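Local coordinates for protein chitinase (Thermococcus chitonophagus, PDB 5XSW) that probably hydrolyses chitin as an endochitinase and is captured here with bound N-acetylglucosamine units, at residues A[248-253]-A[294-299]. Numbering follows the deposited sequence.
Sequences GIFQVE and IVAAVS. With NAG (2-acetamido-2-deoxy-beta-D-glucopyranose), chain C.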
loop_
_atom_site.group_PDB
_atom_site.type_symbol
_atom_site.label_atom_id
_atom_site.label_comp_id
_atom_site.label_asym_id
_atom_site.label_seq_id
_atom_site.Cartn_x
_atom_site.Cartn_y
_atom_site.Cartn_z
ATOM N N GLY A 248 2.108 5.406 14.437
ATOM C CA GLY A 248 1.072 5.453 15.484
ATOM C C GLY A 248 1.134 4.272 16.417
ATOM O O GLY A 248 2.056 3.455 16.363
ATOM N N ILE A 249 0.125 4.138 17.270
ATOM C CA ILE A 249 0.193 3.087 18.278
ATOM C C ILE A 249 -0.196 1.729 17.687
ATOM O O ILE A 249 0.108 0.736 18.285
ATOM C CB ILE A 249 -0.708 3.396 19.476
ATOM C CG1 ILE A 249 -2.178 3.601 19.059
ATOM C CG2 ILE A 249 -0.238 4.736 20.209
ATOM C CD1 ILE A 249 -3.154 3.722 20.330
ATOM N N PHE A 250 -0.849 1.713 16.537
ATOM C CA PHE A 250 -1.175 0.435 15.809
ATOM C C PHE A 250 -0.132 0.021 14.785
ATOM O O PHE A 250 -0.236 -1.057 14.197
ATOM C CB PHE A 250 -2.519 0.628 15.084
ATOM C CG PHE A 250 -3.662 0.812 16.069
ATOM C CD1 PHE A 250 -4.120 -0.303 16.805
ATOM C CD2 PHE A 250 -4.172 2.097 16.323
ATOM C CE1 PHE A 250 -5.177 -0.157 17.748
ATOM C CE2 PHE A 250 -5.238 2.293 17.284
ATOM C CZ PHE A 250 -5.743 1.158 17.965
ATOM N N GLN A 251 0.833 0.922 14.520
ATOM C CA GLN A 251 1.952 0.649 13.553
ATOM C C GLN A 251 1.418 0.299 12.202
ATOM O O GLN A 251 1.826 -0.674 11.570
ATOM C CB GLN A 251 2.892 -0.451 14.085
ATOM C CG GLN A 251 3.563 0.018 15.431
ATOM C CD GLN A 251 4.753 0.995 15.133
ATOM O OE1 GLN A 251 5.801 0.537 14.662
ATOM N NE2 GLN A 251 4.561 2.313 15.330
ATOM N N VAL A 252 0.459 1.088 11.755
ATOM C CA VAL A 252 -0.038 0.958 10.396
ATOM C C VAL A 252 0.965 1.715 9.460
ATOM O O VAL A 252 1.124 2.919 9.619
ATOM C CB VAL A 252 -1.448 1.588 10.217
ATOM C CG1 VAL A 252 -1.843 1.544 8.702
ATOM C CG2 VAL A 252 -2.518 0.835 11.103
ATOM N N GLU A 253 1.552 1.025 8.487
ATOM C CA GLU A 253 2.495 1.662 7.530
ATOM C C GLU A 253 1.828 2.343 6.367
ATOM O O GLU A 253 0.656 2.063 6.050
ATOM C CB GLU A 253 3.475 0.589 7.008
ATOM C CG GLU A 253 4.306 0.060 8.157
ATOM C CD GLU A 253 5.408 -0.905 7.710
ATOM O OE1 GLU A 253 5.938 -0.718 6.595
ATOM O OE2 GLU A 253 5.723 -1.851 8.459
ATOM N N ILE A 294 -9.961 3.687 14.128
ATOM C CA ILE A 294 -10.843 3.384 12.995
ATOM C C ILE A 294 -10.048 2.879 11.780
ATOM O O ILE A 294 -10.426 1.887 11.119
ATOM C CB ILE A 294 -11.681 4.643 12.659
ATOM C CG1 ILE A 294 -12.654 4.872 13.838
ATOM C CG2 ILE A 294 -12.458 4.440 11.333
ATOM C CD1 ILE A 294 -13.034 6.383 13.981
ATOM N N VAL A 295 -8.900 3.504 11.506
ATOM C CA VAL A 295 -8.024 3.006 10.422
ATOM C C VAL A 295 -7.572 1.554 10.695
ATOM O O VAL A 295 -7.627 0.738 9.820
ATOM C CB VAL A 295 -6.772 3.929 10.238
ATOM C CG1 VAL A 295 -5.781 3.349 9.187
ATOM C CG2 VAL A 295 -7.265 5.319 9.822
ATOM N N ALA A 296 -7.102 1.278 11.895
ATOM C CA ALA A 296 -6.698 -0.072 12.237
ATOM C C ALA A 296 -7.855 -1.073 12.052
ATOM O O ALA A 296 -7.650 -2.154 11.483
ATOM C CB ALA A 296 -6.162 -0.146 13.695
ATOM N N ALA A 297 -9.050 -0.686 12.505
ATOM C CA ALA A 297 -10.263 -1.540 12.327
ATOM C C ALA A 297 -10.558 -1.794 10.836
ATOM O O ALA A 297 -10.855 -2.884 10.449
ATOM C CB ALA A 297 -11.456 -0.869 13.002
ATOM N N VAL A 298 -10.463 -0.771 9.987
ATOM C CA VAL A 298 -10.678 -0.970 8.565
ATOM C C VAL A 298 -9.601 -1.859 7.963
ATOM O O VAL A 298 -9.903 -2.684 7.109
ATOM C CB VAL A 298 -10.750 0.396 7.811
ATOM C CG1 VAL A 298 -10.802 0.229 6.261
ATOM C CG2 VAL A 298 -12.034 1.189 8.337
ATOM N N SER A 299 -8.353 -1.706 8.413
ATOM C CA SER A 299 -7.292 -2.577 7.915
ATOM C C SER A 299 -7.549 -4.058 8.240
ATOM O O SER A 299 -7.321 -4.951 7.413
ATOM C CB SER A 299 -5.933 -2.150 8.529
ATOM O OG SER A 299 -4.875 -2.831 7.854
HETATM C C1 NAG C . 7.014 -3.810 17.690
HETATM C C2 NAG C . 7.164 -2.798 16.619
HETATM C C3 NAG C . 6.159 -3.023 15.501
HETATM C C4 NAG C . 6.176 -4.430 14.982
HETATM C C5 NAG C . 5.976 -5.352 16.114
HETATM C C6 NAG C . 6.073 -6.764 15.599
HETATM C C7 NAG C . 7.927 -0.420 17.042
HETATM C C8 NAG C . 7.631 0.971 17.663
HETATM N N2 NAG C . 6.985 -1.453 17.207
HETATM O O3 NAG C . 6.366 -2.122 14.392
HETATM O O4 NAG C . 5.044 -4.671 14.121
HETATM O O5 NAG C . 7.020 -5.174 17.135
HETATM O O6 NAG C . 5.990 -7.533 16.793
HETATM O O7 NAG C . 8.943 -0.669 16.384
#
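The methyl of A296 sits over one face of the F250 ring, a CH-pi contact in which CB lies 3.8 Å from the ring centroid and 21° off its normal. The methyl is displaced toward the CG rim, where CB and F250 CG are 3.6 Å apart. F250 reaches helix 288-311 with CG anti to its carbonyl carbon (chi1 -66°), and V252 adds a looser apolar touch, its CG1 4.4 Å from CG1 of V295. M278 of helix 274-278 meets both valines. The contact thus packs the buried side of a substrate-pocket loop, just ahead of helix 254-263, against the long helix 288-311 in the helical part of the chain that carries the glycan pocket, while Q251 between the two anchors faces the glycan. Its chain bends at chi2, and NE2 donates an almost straight bond (174°) to G248 O at 2.9 Å, with G248 O in the plane of the Q251 amide. Held in this rotation, OE1 accepts the NAG O3 hydroxyl at 2.7 Å. A leucine in place of Q251 would probably leave that hydroxyl without its amide acceptor and the loop without its side-chain clasp to G248 O. E213 of the same chain and R338 of the second subunit also hydrogen-bond this NAG.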